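PDB 3BFR: superoxide dismutase [Mn] from Saccharomyces cerevisiae, which catalyses the dismutation of superoxide to hydrogen peroxide and dioxygen at a manganese ion, one held in each subunit. Local coordinates for residues 37-42 with 88-93; 171-176 with 201-206. All coordinates share one frame; numbering follows the deposited sequence.

Overall arrangement
Contact 1 joins the two long helices of the alpha-hairpin domain, 28-62 and 66-94, while contact 2 packs strand 169-176 of the C-terminal domain against the start of helix 203-212. Contact 1 is complete in the N-terminal half of the chain, before either segment of contact 2 is reached, and their centres lie about 15 Å apart. The manganese ion links them: His89 from contact 1 and Asp176 from contact 2 bind it together with His34 and His180, so the metal sits between two domains that each supply ligands. The contacts also touch directly, with Phe92 packed on Ala174 and Asp176, and Leu91 on Pro171. This two-domain site is the hallmark of the iron/manganese superoxide dismutase family.

Contact 1. Residues 37-42 with 88-93; sequences KHHQTY and NHCLFW. With MN3 (manganese (III) ion), chain B.
The imidazole of His39 lies with one face over the CB of His89, which stands 3.4 Å from the ring centroid and only 7° off its normal, a well-centred CH-pi contact. The two histidine side chains run alongside each other, pointing opposite ways, their planes inclined, so the rings themselves do not stack. The first torsion of His39 (chi1 -157°) turns the ring away from its own backbone N and across to the other helix, bringing CD2 of His39 to the rim of the Trp93 indole, 3.0 Å from NE1 of Trp93 and near the indole plane. The adjoining ring atom, NE2 of His39, has Cys90 SG 3.7 Å away at the ring edge. A flat, compact ring suits this slot, where aliphatic, aromatic and sulfur groups all press on it. These contacts belong to the alpha-hairpin of the iron/manganese superoxide dismutases; the segments 37-42 and 88-93 of its two helices are roughly antiparallel (139°), their axes 10.7 Å apart at closest approach. Replacing His39 by an alanine would probably open a gap between the helices, leaving the CB of His89 without the ring face over it and the NE1 edge of Trp93 without its neighbour. Tyr42 meets His89 from another direction: CE2 of Tyr42 comes 3.4 Å from CE1 of His89, the planes near parallel but offset so far that little of one ring lies above the other. Imidazole serves at His89 because its two nitrogens can do different work: NE2 binds manganese at 2.1 Å, while ND1 is hydrogen-bonded to Gly85 O, which fixes the ring's rotation. His34, Asp176, His180 and a water complete the coordination.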
loop_
_atom_site.group_PDB
_atom_site.type_symbol
_atom_site.label_atom_id
_atom_site.label_comp_id
_atom_site.label_asym_id
_atom_site.label_seq_id
_atom_site.Cartn_x
_atom_site.Cartn_y
_atom_site.Cartn_z
ATOM N N LYS A 37 -19.743 -6.353 18.985
ATOM C CA LYS A 37 -19.113 -5.031 18.873
ATOM C C LYS A 37 -18.353 -4.831 17.557
ATOM O O LYS A 37 -18.669 -3.916 16.795
ATOM C CB LYS A 37 -18.195 -4.739 20.072
ATOM C CG LYS A 37 -18.811 -5.015 21.445
ATOM C CD LYS A 37 -19.908 -4.018 21.783
ATOM C CE LYS A 37 -20.605 -4.381 23.094
ATOM N NZ LYS A 37 -21.613 -3.345 23.460
ATOM N N HIS A 38 -17.361 -5.681 17.300
ATOM C CA HIS A 38 -16.508 -5.550 16.115
ATOM C C HIS A 38 -17.277 -5.791 14.810
ATOM O O HIS A 38 -17.271 -4.938 13.918
ATOM C CB HIS A 38 -15.273 -6.463 16.223
ATOM C CG HIS A 38 -14.344 -6.086 17.336
ATOM N ND1 HIS A 38 -13.465 -5.029 17.245
ATOM C CD2 HIS A 38 -14.178 -6.605 18.576
ATOM C CE1 HIS A 38 -12.789 -4.919 18.374
ATOM N NE2 HIS A 38 -13.204 -5.861 19.201
ATOM N N HIS A 39 -17.957 -6.931 14.711
ATOM C CA HIS A 39 -18.719 -7.255 13.502
ATOM C C HIS A 39 -19.840 -6.239 13.252
ATOM O O HIS A 39 -20.025 -5.775 12.119
ATOM C CB HIS A 39 -19.282 -8.678 13.566
ATOM C CG HIS A 39 -19.582 -9.278 12.223
ATOM N ND1 HIS A 39 -19.485 -8.568 11.044
ATOM C CD2 HIS A 39 -20.000 -10.519 11.879
ATOM C CE1 HIS A 39 -19.819 -9.349 10.032
ATOM N NE2 HIS A 39 -20.133 -10.538 10.510
ATOM N N GLN A 40 -20.566 -5.886 14.315
ATOM C CA GLN A 40 -21.652 -4.904 14.229
ATOM C C GLN A 40 -21.171 -3.559 13.703
ATOM O O GLN A 40 -21.847 -2.926 12.896
ATOM C CB GLN A 40 -22.336 -4.718 15.591
ATOM C CG GLN A 40 -23.533 -3.765 15.565
ATOM C CD GLN A 40 -24.699 -4.329 14.767
ATOM O OE1 GLN A 40 -25.288 -5.339 15.144
ATOM N NE2 GLN A 40 -25.030 -3.680 13.661
ATOM N N THR A 41 -19.997 -3.129 14.159
ATOM C CA THR A 41 -19.403 -1.874 13.696
ATOM C C THR A 41 -19.130 -1.871 12.183
ATOM O O THR A 41 -19.362 -0.863 11.512
ATOM C CB THR A 41 -18.137 -1.521 14.515
ATOM O OG1 THR A 41 -18.501 -1.407 15.898
ATOM C CG2 THR A 41 -17.524 -0.206 14.053
ATOM N N TYR A 42 -18.654 -2.993 11.646
ATOM C CA TYR A 42 -18.475 -3.117 10.195
ATOM C C TYR A 42 -19.823 -3.125 9.465
ATOM O O TYR A 42 -19.966 -2.508 8.413
ATOM C CB TYR A 42 -17.642 -4.354 9.841
ATOM C CG TYR A 42 -16.250 -4.339 10.445
ATOM C CD1 TYR A 42 -15.370 -3.276 10.201
ATOM C CD2 TYR A 42 -15.806 -5.387 11.248
ATOM C CE1 TYR A 42 -14.097 -3.252 10.753
ATOM C CE2 TYR A 42 -14.533 -5.375 11.807
ATOM C CZ TYR A 42 -13.684 -4.307 11.556
ATOM O OH TYR A 42 -12.420 -4.296 12.104
ATOM N N ASN A 88 -15.631 -10.637 5.681
ATOM C CA ASN A 88 -14.612 -11.474 6.311
ATOM C C ASN A 88 -15.102 -12.168 7.567
ATOM O O ASN A 88 -14.810 -13.342 7.770
ATOM C CB ASN A 88 -13.330 -10.684 6.617
ATOM C CG ASN A 88 -12.514 -10.376 5.377
ATOM O OD1 ASN A 88 -12.670 -11.015 4.335
ATOM N ND2 ASN A 88 -11.631 -9.385 5.486
ATOM N N HIS A 89 -15.846 -11.449 8.410
ATOM C CA HIS A 89 -16.338 -12.039 9.657
ATOM C C HIS A 89 -17.478 -13.031 9.418
ATOM O O HIS A 89 -17.601 -14.019 10.140
ATOM C CB HIS A 89 -16.723 -10.965 10.677
ATOM C CG HIS A 89 -15.544 -10.234 11.238
ATOM N ND1 HIS A 89 -14.974 -9.153 10.604
ATOM C CD2 HIS A 89 -14.806 -10.450 12.353
ATOM C CE1 HIS A 89 -13.938 -8.728 11.306
ATOM N NE2 HIS A 89 -13.817 -9.496 12.373
ATOM N N CYS A 90 -18.300 -12.763 8.406
ATOM C CA CYS A 90 -19.319 -13.719 7.979
ATOM C C CYS A 90 -18.672 -15.039 7.583
ATOM O O CYS A 90 -19.088 -16.094 8.055
ATOM C CB CYS A 90 -20.142 -13.168 6.818
ATOM S SG CYS A 90 -21.400 -11.961 7.288
ATOM N N LEU A 91 -17.650 -14.966 6.727
ATOM C CA LEU A 91 -16.855 -16.140 6.349
ATOM C C LEU A 91 -16.257 -16.822 7.576
ATOM O O LEU A 91 -16.304 -18.050 7.698
ATOM C CB LEU A 91 -15.733 -15.751 5.371
ATOM C CG LEU A 91 -16.069 -15.294 3.945
ATOM C CD1 LEU A 91 -14.849 -14.660 3.283
ATOM C CD2 LEU A 91 -16.608 -16.452 3.088
ATOM N N PHE A 92 -15.716 -16.010 8.491
ATOM C CA PHE A 92 -15.070 -16.489 9.714
ATOM C C PHE A 92 -15.984 -17.374 10.571
ATOM O O PHE A 92 -15.620 -18.509 10.873
ATOM C CB PHE A 92 -14.514 -15.299 10.526
ATOM C CG PHE A 92 -13.587 -15.691 11.656
ATOM C CD1 PHE A 92 -12.462 -16.480 11.420
ATOM C CD2 PHE A 92 -13.822 -15.233 12.952
ATOM C CE1 PHE A 92 -11.595 -16.831 12.462
ATOM C CE2 PHE A 92 -12.965 -15.576 14.000
ATOM C CZ PHE A 92 -11.850 -16.378 13.757
ATOM N N TRP A 93 -17.163 -16.867 10.952
ATOM C CA TRP A 93 -18.099 -17.645 11.789
ATOM C C TRP A 93 -18.547 -18.928 11.100
ATOM O O TRP A 93 -18.684 -19.971 11.741
ATOM C CB TRP A 93 -19.349 -16.839 12.178
ATOM C CG TRP A 93 -19.089 -15.456 12.682
ATOM C CD1 TRP A 93 -19.665 -14.306 12.232
ATOM C CD2 TRP A 93 -18.192 -15.073 13.733
ATOM N NE1 TRP A 93 -19.181 -13.231 12.929
ATOM C CE2 TRP A 93 -18.278 -13.670 13.860
ATOM C CE3 TRP A 93 -17.328 -15.780 14.582
ATOM C CZ2 TRP A 93 -17.528 -12.953 14.796
ATOM C CZ3 TRP A 93 -16.583 -15.064 15.521
ATOM C CH2 TRP A 93 -16.686 -13.664 15.613
HETATM MN MN MN3 B . -12.052 -9.585 13.591
HETATM O O HOH W 1 -10.828 -8.587 12.121
#

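Contact 2. Residues 171-176 with 201-206; sequences PLVAID and VNWKEA. With MN3 (manganese (III) ion), chain B.
Val173 lays its CG2 methyl over the six-membered ring of Trp203, 4.3 Å from the centroid and 26° off the ring normal, a CH-pi contact in which the valine side chain runs roughly perpendicular to that of the tryptophan. Val173 CG2 also lies 3.7 Å from Ala206 CB. The other branch of Val173, CG1, anti to the backbone N (chi1 179°), meets CG1 of Val201 tip to tip at 4.2 Å. A beta-branched residue suits this place, since its two methyls can address separate partners from one short side chain. Val201 is forked in the same way: its CG1 also lies against a face of the Trp203 ring, toward the rim, while CG2 of Val201 reaches CD1 of Ile175 at 4.1 Å. Small Ala206 lets the backbones come close, with CA atoms 4.7 Å apart at Leu172, and its CA makes a CA-H...O contact of 3.6 Å with Leu172 O. That carbonyl is also hydrogen-bonded to Arg209.

The helix opens with Asn202 at the N-cap. Its OD1 accepts from Glu205 N at 3.2 Å, the donor lying above the carbonyl plane, and weakly from Lys204 N. At the far end of the strand Asp176 points its carboxylate into the metal site: OD1 binds manganese at 2.0 Å, while OD2 accepts from the metal-bound water and from Trp178 N, so both oxygens are employed and the carboxylate is held against turning.

Strand 169-176 is an outer strand of the antiparallel sheet, paired with 140-147, where Leu172 and Val173 form a classic beta bulge opposite Ile144. Helix 109-119 packs on Leu172, Trp203 and Ala206, and helix 66-94 touches Pro171, Ala174 and Asp176.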
loop_
_atom_site.group_PDB
_atom_site.type_symbol
_atom_site.label_atom_id
_atom_site.label_comp_id
_atom_site.label_asym_id
_atom_site.label_seq_id
_atom_site.Cartn_x
_atom_site.Cartn_y
_atom_site.Cartn_z
ATOM N N PRO A 171 -12.558 -17.943 -1.202
ATOM C CA PRO A 171 -12.164 -18.221 0.182
ATOM C C PRO A 171 -12.747 -19.546 0.680
ATOM O O PRO A 171 -13.946 -19.786 0.551
ATOM C CB PRO A 171 -12.737 -17.035 0.969
ATOM C CG PRO A 171 -13.836 -16.486 0.122
ATOM C CD PRO A 171 -13.528 -16.836 -1.305
ATOM N N LEU A 172 -11.887 -20.400 1.219
ATOM C CA LEU A 172 -12.313 -21.697 1.747
ATOM C C LEU A 172 -12.272 -21.683 3.267
ATOM O O LEU A 172 -13.211 -22.139 3.917
ATOM C CB LEU A 172 -11.444 -22.836 1.201
ATOM C CG LEU A 172 -11.161 -22.889 -0.307
ATOM C CD1 LEU A 172 -10.239 -24.057 -0.613
ATOM C CD2 LEU A 172 -12.442 -22.999 -1.120
ATOM N N VAL A 173 -11.169 -21.176 3.819
ATOM C CA VAL A 173 -11.030 -20.962 5.260
ATOM C C VAL A 173 -10.449 -19.570 5.513
ATOM O O VAL A 173 -9.359 -19.248 5.024
ATOM C CB VAL A 173 -10.112 -22.007 5.946
ATOM C CG1 VAL A 173 -10.002 -21.714 7.446
ATOM C CG2 VAL A 173 -10.609 -23.436 5.721
ATOM N N ALA A 174 -11.191 -18.762 6.266
ATOM C CA ALA A 174 -10.735 -17.452 6.729
ATOM C C ALA A 174 -10.301 -17.536 8.189
ATOM O O ALA A 174 -11.026 -18.094 9.026
ATOM C CB ALA A 174 -11.847 -16.407 6.558
ATOM N N ILE A 175 -9.112 -17.008 8.484
ATOM C CA ILE A 175 -8.603 -16.947 9.856
ATOM C C ILE A 175 -8.241 -15.510 10.207
ATOM O O ILE A 175 -7.391 -14.895 9.553
ATOM C CB ILE A 175 -7.358 -17.853 10.102
ATOM C CG1 ILE A 175 -7.594 -19.302 9.626
ATOM C CG2 ILE A 175 -6.935 -17.794 11.576
ATOM C CD1 ILE A 175 -8.573 -20.119 10.478
ATOM N N ASP A 176 -8.896 -14.997 11.247
ATOM C CA ASP A 176 -8.711 -13.622 11.705
ATOM C C ASP A 176 -7.411 -13.497 12.488
ATOM O O ASP A 176 -7.205 -14.220 13.459
ATOM C CB ASP A 176 -9.905 -13.216 12.580
ATOM C CG ASP A 176 -10.031 -11.716 12.753
ATOM O OD1 ASP A 176 -11.039 -11.286 13.363
ATOM O OD2 ASP A 176 -9.144 -10.962 12.289
ATOM N N VAL A 201 -12.002 -25.416 13.463
ATOM C CA VAL A 201 -12.214 -25.032 12.068
ATOM C C VAL A 201 -13.243 -25.971 11.439
ATOM O O VAL A 201 -13.170 -27.188 11.614
ATOM C CB VAL A 201 -10.875 -24.991 11.273
ATOM C CG1 VAL A 201 -11.113 -24.988 9.756
ATOM C CG2 VAL A 201 -10.069 -23.767 11.687
ATOM N N ASN A 202 -14.221 -25.399 10.745
ATOM C CA ASN A 202 -15.234 -26.202 10.067
ATOM C C ASN A 202 -14.784 -26.578 8.657
ATOM O O ASN A 202 -15.059 -25.865 7.697
ATOM C CB ASN A 202 -16.598 -25.490 10.049
ATOM C CG ASN A 202 -17.721 -26.393 9.546
ATOM O OD1 ASN A 202 -17.473 -27.486 9.036
ATOM N ND2 ASN A 202 -18.962 -25.936 9.690
ATOM N N TRP A 203 -14.095 -27.710 8.548
ATOM C CA TRP A 203 -13.578 -28.184 7.264
ATOM C C TRP A 203 -14.668 -28.732 6.332
ATOM O O TRP A 203 -14.441 -28.872 5.128
ATOM C CB TRP A 203 -12.483 -29.232 7.477
ATOM C CG TRP A 203 -11.161 -28.676 7.915
ATOM C CD1 TRP A 203 -10.620 -28.749 9.161
ATOM C CD2 TRP A 203 -10.193 -27.996 7.096
ATOM N NE1 TRP A 203 -9.384 -28.149 9.180
ATOM C CE2 TRP A 203 -9.097 -27.676 7.926
ATOM C CE3 TRP A 203 -10.153 -27.621 5.743
ATOM C CZ2 TRP A 203 -7.967 -26.994 7.453
ATOM C CZ3 TRP A 203 -9.025 -26.946 5.270
ATOM C CH2 TRP A 203 -7.951 -26.639 6.126
ATOM N N LYS A 204 -15.846 -29.029 6.888
ATOM C CA LYS A 204 -17.004 -29.432 6.081
ATOM C C LYS A 204 -17.474 -28.252 5.250
ATOM O O LYS A 204 -17.814 -28.403 4.070
ATOM C CB LYS A 204 -18.170 -29.901 6.957
ATOM C CG LYS A 204 -17.819 -30.869 8.068
ATOM C CD LYS A 204 -19.090 -31.210 8.838
ATOM C CE LYS A 204 -18.840 -32.192 9.965
ATOM N NZ LYS A 204 -20.114 -32.450 10.712
ATOM N N GLU A 205 -17.506 -27.079 5.885
ATOM C CA GLU A 205 -17.862 -25.843 5.211
ATOM C C GLU A 205 -16.818 -25.494 4.147
ATOM O O GLU A 205 -17.166 -25.052 3.053
ATOM C CB GLU A 205 -18.038 -24.700 6.222
ATOM C CG GLU A 205 -18.249 -23.308 5.608
ATOM C CD GLU A 205 -19.493 -23.197 4.733
ATOM O OE1 GLU A 205 -20.424 -24.017 4.867
ATOM O OE2 GLU A 205 -19.548 -22.276 3.902
ATOM N N ALA A 206 -15.547 -25.710 4.478
ATOM C CA ALA A 206 -14.441 -25.481 3.543
ATOM C C ALA A 206 -14.562 -26.378 2.306
ATOM O O ALA A 206 -14.343 -25.927 1.179
ATOM C CB ALA A 206 -13.112 -25.708 4.242
HETATM MN MN MN3 B . -12.052 -9.585 13.591
HETATM O O HOH W 1 -10.828 -8.587 12.121
#